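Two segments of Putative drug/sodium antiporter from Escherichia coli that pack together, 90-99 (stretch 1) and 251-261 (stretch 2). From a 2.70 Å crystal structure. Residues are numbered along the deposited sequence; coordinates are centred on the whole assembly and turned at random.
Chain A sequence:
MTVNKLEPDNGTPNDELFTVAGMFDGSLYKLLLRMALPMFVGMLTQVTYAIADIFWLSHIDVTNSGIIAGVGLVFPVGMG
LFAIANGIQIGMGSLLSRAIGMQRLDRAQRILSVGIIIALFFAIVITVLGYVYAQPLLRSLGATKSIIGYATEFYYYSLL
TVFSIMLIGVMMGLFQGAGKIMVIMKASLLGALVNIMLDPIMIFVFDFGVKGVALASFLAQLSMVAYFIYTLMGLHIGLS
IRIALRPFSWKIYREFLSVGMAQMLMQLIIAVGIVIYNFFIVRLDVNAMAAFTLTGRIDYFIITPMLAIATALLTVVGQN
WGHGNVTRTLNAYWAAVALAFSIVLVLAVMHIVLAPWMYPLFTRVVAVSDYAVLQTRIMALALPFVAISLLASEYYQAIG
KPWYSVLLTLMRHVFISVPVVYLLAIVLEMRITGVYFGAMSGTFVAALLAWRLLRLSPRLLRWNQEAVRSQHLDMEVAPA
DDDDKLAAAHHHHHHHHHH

Stretch 1, residues 90-99: IGMGSLLSRA
Stretch 2 251-261: KIYREFLSVGM

Two helices meet glycine to glycine, and the bare face of Gly91 is covered by an aromatic ring: Gly91 CA lies 4.2 Å from the centroid of the Phe256 ring, 16° off its normal, in a CH-pi contact. A CB on Gly91 would point toward the partner helix and fall 2.8 Å from Phe256 CE1, a clash. Residues 90-99 and 251-261 are helical throughout; their axes approach to 8.1 Å, with N-to-C directions 131° apart. The register is set by Gly91 and Gly260, whose CA atoms are 4.3 Å apart. Phe256 (chi1 t, chi2 -61°) leaves its backbone sideways, but its ring reaches across, bringing CZ 3.4 Å from Met92 N. Met92 (t, p, t) places SD at the ring edge, 3.9 Å from Phe256 CE2. Val259 (chi1 t) points toward the first helix; its CG1 sits 3.8 Å from each of Ile90 CG2 (Ile90 m, m), Gly91 CA and Ser94 CB. Leu95, between wells at chi1 -133° and chi2 34°, packs CD2 3.5 Å from Phe256 CB and CD1 a tight 3.1 Å from Glu255 CG. One turn on, Arg98 (chi1 -45°, chi2 -144°, chi3 -84°) forms a salt bridge with Glu255 (t, p, chi3 76°): NH2 to OE2 is 2.9 Å, the carboxylate oxygen near the guanidinium plane. No hydrogen bond joins the backbones.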

ATOM      1  N   ILE A  90      -3.909  -6.446  -7.030  1.00 28.23           N
ATOM      2  CA  ILE A  90      -4.061  -7.631  -6.189  1.00 28.40           C
ATOM      3  C   ILE A  90      -5.141  -8.532  -6.809  1.00 30.64           C
ATOM      4  O   ILE A  90      -5.004  -9.751  -6.847  1.00 31.05           O
ATOM      5  CB  ILE A  90      -4.417  -7.247  -4.701  1.00 34.44           C
ATOM      6  CG1 ILE A  90      -3.247  -6.538  -4.022  1.00 35.39           C
ATOM      7  CG2 ILE A  90      -4.744  -8.473  -3.849  1.00 34.08           C
ATOM      8  CD1 ILE A  90      -1.994  -7.412  -3.865  1.00 36.80           C
ATOM      9  N   GLY A  91      -6.198  -7.925  -7.327  1.00 28.18           N
ATOM     10  CA  GLY A  91      -7.181  -8.662  -8.086  1.00 28.70           C
ATOM     11  C   GLY A  91      -6.494  -9.399  -9.225  1.00 31.64           C
ATOM     12  O   GLY A  91      -6.723 -10.595  -9.464  1.00 33.36           O
ATOM     13  N   MET A  92      -5.640  -8.687  -9.942  1.00 30.20           N
ATOM     14  CA  MET A  92      -4.870  -9.318 -10.993  1.00 32.92           C
ATOM     15  C   MET A  92      -3.950 -10.402 -10.407  1.00 35.21           C
ATOM     16  O   MET A  92      -4.026 -11.561 -10.810  1.00 37.29           O
ATOM     17  CB  MET A  92      -4.065  -8.274 -11.762  1.00 32.04           C
ATOM     18  CG  MET A  92      -3.490  -8.777 -13.095  1.00 41.62           C
ATOM     19  SD  MET A  92      -4.714  -9.190 -14.365  1.00 43.69           S
ATOM     20  CE  MET A  92      -3.655  -9.467 -15.772  1.00 48.90           C
ATOM     21  N   GLY A  93      -3.100 -10.023  -9.453  1.00 31.63           N
ATOM     22  CA  GLY A  93      -2.179 -10.950  -8.828  1.00 27.72           C
ATOM     23  C   GLY A  93      -2.873 -12.168  -8.229  1.00 32.75           C
ATOM     24  O   GLY A  93      -2.380 -13.292  -8.291  1.00 30.44           O
ATOM     25  N   SER A  94      -4.041 -11.953  -7.648  1.00 31.46           N
ATOM     26  CA  SER A  94      -4.706 -13.023  -6.928  1.00 29.12           C
ATOM     27  C   SER A  94      -5.243 -14.058  -7.928  1.00 32.15           C
ATOM     28  O   SER A  94      -5.066 -15.266  -7.770  1.00 29.38           O
ATOM     29  CB  SER A  94      -5.820 -12.439  -6.057  1.00 24.16           C
ATOM     30  OG  SER A  94      -6.515 -13.446  -5.354  1.00 27.84           O
ATOM     31  N   LEU A  95      -5.865 -13.553  -8.983  1.00 32.33           N
ATOM     32  CA  LEU A  95      -6.569 -14.374  -9.947  1.00 32.85           C
ATOM     33  C   LEU A  95      -5.616 -15.117 -10.901  1.00 35.20           C
ATOM     34  O   LEU A  95      -5.834 -16.277 -11.243  1.00 30.42           O
ATOM     35  CB  LEU A  95      -7.518 -13.486 -10.731  1.00 34.50           C
ATOM     36  CG  LEU A  95      -8.926 -14.003 -10.901  1.00 36.57           C
ATOM     37  CD1 LEU A  95      -9.270 -14.759  -9.662  1.00 39.43           C
ATOM     38  CD2 LEU A  95      -9.884 -12.849 -11.108  1.00 36.25           C
ATOM     39  N   LEU A  96      -4.563 -14.425 -11.324  1.00 33.28           N
ATOM     40  CA  LEU A  96      -3.595 -14.975 -12.248  1.00 34.88           C
ATOM     41  C   LEU A  96      -2.787 -16.089 -11.585  1.00 35.81           C
ATOM     42  O   LEU A  96      -2.595 -17.173 -12.157  1.00 34.46           O
ATOM     43  CB  LEU A  96      -2.673 -13.859 -12.766  1.00 33.48           C
ATOM     44  CG  LEU A  96      -1.495 -14.302 -13.646  1.00 36.82           C
ATOM     45  CD1 LEU A  96      -1.991 -14.938 -14.933  1.00 40.99           C
ATOM     46  CD2 LEU A  96      -0.537 -13.159 -13.939  1.00 34.57           C
ATOM     47  N   SER A  97      -2.331 -15.817 -10.370  1.00 34.50           N
ATOM     48  CA  SER A  97      -1.527 -16.771  -9.621  1.00 34.52           C
ATOM     49  C   SER A  97      -2.289 -18.077  -9.298  1.00 33.41           C
ATOM     50  O   SER A  97      -1.668 -19.142  -9.246  1.00 30.84           O
ATOM     51  CB  SER A  97      -1.011 -16.125  -8.325  1.00 29.60           C
ATOM     52  OG  SER A  97      -2.008 -16.197  -7.326  1.00 27.61           O
ATOM     53  N   ARG A  98      -3.605 -17.997  -9.072  1.00 30.86           N
ATOM     54  CA  ARG A  98      -4.413 -19.217  -8.875  1.00 35.42           C
ATOM     55  C   ARG A  98      -4.615 -19.963 -10.202  1.00 33.47           C
ATOM     56  O   ARG A  98      -4.542 -21.194 -10.238  1.00 34.15           O
ATOM     57  CB  ARG A  98      -5.785 -18.926  -8.230  1.00 29.92           C
ATOM     58  CG  ARG A  98      -5.714 -17.979  -7.057  1.00 34.82           C
ATOM     59  CD  ARG A  98      -6.678 -18.291  -5.928  1.00 34.54           C
ATOM     60  NE  ARG A  98      -8.048 -17.780  -6.067  1.00 30.66           N
ATOM     61  CZ  ARG A  98      -8.397 -16.517  -6.252  1.00 27.69           C
ATOM     62  NH1 ARG A  98      -7.492 -15.573  -6.382  1.00 35.35           N
ATOM     63  NH2 ARG A  98      -9.671 -16.205  -6.321  1.00 32.85           N
ATOM     64  N   ALA A  99      -4.855 -19.222 -11.281  1.00 35.11           N
ATOM     65  CA  ALA A  99      -4.928 -19.812 -12.623  1.00 37.29           C
ATOM     66  C   ALA A  99      -3.634 -20.540 -12.999  1.00 36.66           C
ATOM     67  O   ALA A  99      -3.668 -21.646 -13.523  1.00 33.93           O
ATOM     68  CB  ALA A  99      -5.238 -18.748 -13.662  1.00 36.77           C
ATOM     69  N   LYS A 251     -19.072 -14.120 -13.580  1.00 53.50           N
ATOM     70  CA  LYS A 251     -18.438 -14.797 -12.451  1.00 51.49           C
ATOM     71  C   LYS A 251     -17.004 -14.293 -12.308  1.00 48.14           C
ATOM     72  O   LYS A 251     -16.517 -14.055 -11.197  1.00 47.91           O
ATOM     73  CB  LYS A 251     -18.461 -16.327 -12.607  1.00 48.15           C
ATOM     74  CG  LYS A 251     -17.402 -16.900 -13.558  1.00 59.00           C
ATOM     75  CD  LYS A 251     -17.053 -18.351 -13.220  1.00 70.04           C
ATOM     76  CE  LYS A 251     -16.642 -19.158 -14.463  1.00 72.74           C
ATOM     77  NZ  LYS A 251     -15.373 -18.675 -15.073  1.00 70.45           N
ATOM     78  N   ILE A 252     -16.338 -14.108 -13.440  1.00 42.89           N
ATOM     79  CA  ILE A 252     -14.922 -13.780 -13.423  1.00 45.52           C
ATOM     80  C   ILE A 252     -14.668 -12.282 -13.172  1.00 45.88           C
ATOM     81  O   ILE A 252     -13.632 -11.918 -12.627  1.00 42.92           O
ATOM     82  CB  ILE A 252     -14.247 -14.218 -14.729  1.00 45.54           C
ATOM     83  CG1 ILE A 252     -12.734 -14.230 -14.551  1.00 35.49           C
ATOM     84  CG2 ILE A 252     -14.698 -13.331 -15.893  1.00 50.72           C
ATOM     85  CD1 ILE A 252     -12.006 -14.701 -15.758  1.00 48.43           C
ATOM     86  N   TYR A 253     -15.600 -11.425 -13.581  1.00 40.70           N
ATOM     87  CA  TYR A 253     -15.589 -10.030 -13.157  1.00 42.08           C
ATOM     88  C   TYR A 253     -15.817  -9.963 -11.657  1.00 43.96           C
ATOM     89  O   TYR A 253     -15.208  -9.152 -10.961  1.00 45.70           O
ATOM     90  CB  TYR A 253     -16.652  -9.207 -13.900  1.00 46.75           C
ATOM     91  CG  TYR A 253     -16.225  -8.873 -15.306  1.00 49.97           C
ATOM     92  CD1 TYR A 253     -15.449  -7.751 -15.562  1.00 48.28           C
ATOM     93  CD2 TYR A 253     -16.553  -9.703 -16.374  1.00 48.75           C
ATOM     94  CE1 TYR A 253     -15.025  -7.452 -16.842  1.00 50.44           C
ATOM     95  CE2 TYR A 253     -16.132  -9.417 -17.660  1.00 47.93           C
ATOM     96  CZ  TYR A 253     -15.368  -8.286 -17.889  1.00 52.06           C
ATOM     97  OH  TYR A 253     -14.945  -7.978 -19.163  1.00 53.60           O
ATOM     98  N   ARG A 254     -16.692 -10.830 -11.165  1.00 43.09           N
ATOM     99  CA  ARG A 254     -17.015 -10.887  -9.751  1.00 46.80           C
ATOM    100  C   ARG A 254     -15.803 -11.314  -8.906  1.00 44.87           C
ATOM    101  O   ARG A 254     -15.484 -10.685  -7.898  1.00 40.84           O
ATOM    102  CB  ARG A 254     -18.194 -11.840  -9.539  1.00 49.73           C
ATOM    103  CG  ARG A 254     -18.632 -12.039  -8.097  1.00 50.29           C
ATOM    104  CD  ARG A 254     -20.001 -12.659  -8.098  1.00 55.84           C
ATOM    105  NE  ARG A 254     -20.418 -13.188  -6.807  1.00 64.41           N
ATOM    106  CZ  ARG A 254     -21.513 -13.927  -6.637  1.00 71.59           C
ATOM    107  NH1 ARG A 254     -22.282 -14.215  -7.681  1.00 67.72           N
ATOM    108  NH2 ARG A 254     -21.844 -14.382  -5.429  1.00 70.85           N
ATOM    109  N   GLU A 255     -15.130 -12.378  -9.326  1.00 40.14           N
ATOM    110  CA  GLU A 255     -13.978 -12.871  -8.599  1.00 40.00           C
ATOM    111  C   GLU A 255     -12.864 -11.816  -8.541  1.00 44.71           C
ATOM    112  O   GLU A 255     -12.217 -11.630  -7.504  1.00 43.00           O
ATOM    113  CB  GLU A 255     -13.466 -14.159  -9.247  1.00 47.19           C
ATOM    114  CG  GLU A 255     -12.215 -14.737  -8.599  1.00 52.80           C
ATOM    115  CD  GLU A 255     -12.401 -15.061  -7.116  1.00 56.24           C
ATOM    116  OE1 GLU A 255     -13.049 -16.093  -6.816  1.00 52.99           O
ATOM    117  OE2 GLU A 255     -11.890 -14.290  -6.258  1.00 44.15           O
ATOM    118  N   PHE A 256     -12.657 -11.126  -9.659  1.00 39.69           N
ATOM    119  CA  PHE A 256     -11.635 -10.101  -9.773  1.00 32.48           C
ATOM    120  C   PHE A 256     -12.045  -8.866  -8.958  1.00 41.36           C
ATOM    121  O   PHE A 256     -11.217  -8.250  -8.271  1.00 37.98           O
ATOM    122  CB  PHE A 256     -11.424  -9.736 -11.244  1.00 31.36           C
ATOM    123  CG  PHE A 256     -10.220  -8.870 -11.507  1.00 34.12           C
ATOM    124  CD1 PHE A 256     -10.108  -7.602 -10.943  1.00 32.21           C
ATOM    125  CD2 PHE A 256      -9.212  -9.312 -12.352  1.00 35.51           C
ATOM    126  CE1 PHE A 256      -8.995  -6.803 -11.185  1.00 30.82           C
ATOM    127  CE2 PHE A 256      -8.098  -8.522 -12.604  1.00 38.64           C
ATOM    128  CZ  PHE A 256      -7.987  -7.262 -12.012  1.00 34.64           C
ATOM    129  N   LEU A 257     -13.325  -8.505  -9.043  1.00 39.48           N
ATOM    130  CA  LEU A 257     -13.823  -7.272  -8.433  1.00 37.15           C
ATOM    131  C   LEU A 257     -13.914  -7.375  -6.923  1.00 38.60           C
ATOM    132  O   LEU A 257     -13.669  -6.397  -6.211  1.00 37.08           O
ATOM    133  CB  LEU A 257     -15.198  -6.901  -9.002  1.00 37.82           C
ATOM    134  CG  LEU A 257     -15.166  -6.029 -10.263  1.00 38.09           C
ATOM    135  CD1 LEU A 257     -16.562  -5.624 -10.686  1.00 41.95           C
ATOM    136  CD2 LEU A 257     -14.301  -4.811 -10.036  1.00 32.28           C
ATOM    137  N   SER A 258     -14.273  -8.556  -6.430  1.00 37.57           N
ATOM    138  CA  SER A 258     -14.433  -8.748  -4.998  1.00 39.22           C
ATOM    139  C   SER A 258     -13.077  -8.635  -4.251  1.00 37.20           C
ATOM    140  O   SER A 258     -12.986  -7.922  -3.257  1.00 33.41           O
ATOM    141  CB  SER A 258     -15.112 -10.089  -4.728  1.00 36.46           C
ATOM    142  OG  SER A 258     -14.330 -11.145  -5.251  1.00 43.70           O
ATOM    143  N   VAL A 259     -12.038  -9.316  -4.738  1.00 32.23           N
ATOM    144  CA  VAL A 259     -10.684  -9.185  -4.189  1.00 32.66           C
ATOM    145  C   VAL A 259     -10.170  -7.755  -4.362  1.00 34.55           C
ATOM    146  O   VAL A 259      -9.673  -7.134  -3.411  1.00 30.27           O
ATOM    147  CB  VAL A 259      -9.670 -10.195  -4.862  1.00 27.15           C
ATOM    148  CG1 VAL A 259      -8.209  -9.803  -4.600  1.00 22.18           C
ATOM    149  CG2 VAL A 259      -9.919 -11.597  -4.363  1.00 27.00           C
ATOM    150  N   GLY A 260     -10.314  -7.234  -5.577  1.00 32.65           N
ATOM    151  CA  GLY A 260      -9.780  -5.934  -5.923  1.00 30.73           C
ATOM    152  C   GLY A 260     -10.430  -4.793  -5.177  1.00 33.12           C
ATOM    153  O   GLY A 260      -9.768  -3.841  -4.739  1.00 36.51           O
ATOM    154  N   MET A 261     -11.743  -4.867  -5.032  1.00 32.87           N
ATOM    155  CA  MET A 261     -12.437  -3.805  -4.339  1.00 32.87           C
ATOM    156  C   MET A 261     -12.340  -3.950  -2.831  1.00 34.29           C
ATOM    157  O   MET A 261     -12.452  -2.966  -2.105  1.00 36.82           O
ATOM    158  CB  MET A 261     -13.882  -3.742  -4.787  1.00 37.41           C
ATOM    159  CG  MET A 261     -14.059  -2.758  -5.915  1.00 38.62           C
ATOM    160  SD  MET A 261     -15.762  -2.754  -6.467  1.00 59.66           S
ATOM    161  CE  MET A 261     -15.618  -1.684  -7.897  1.00 61.29           C
TER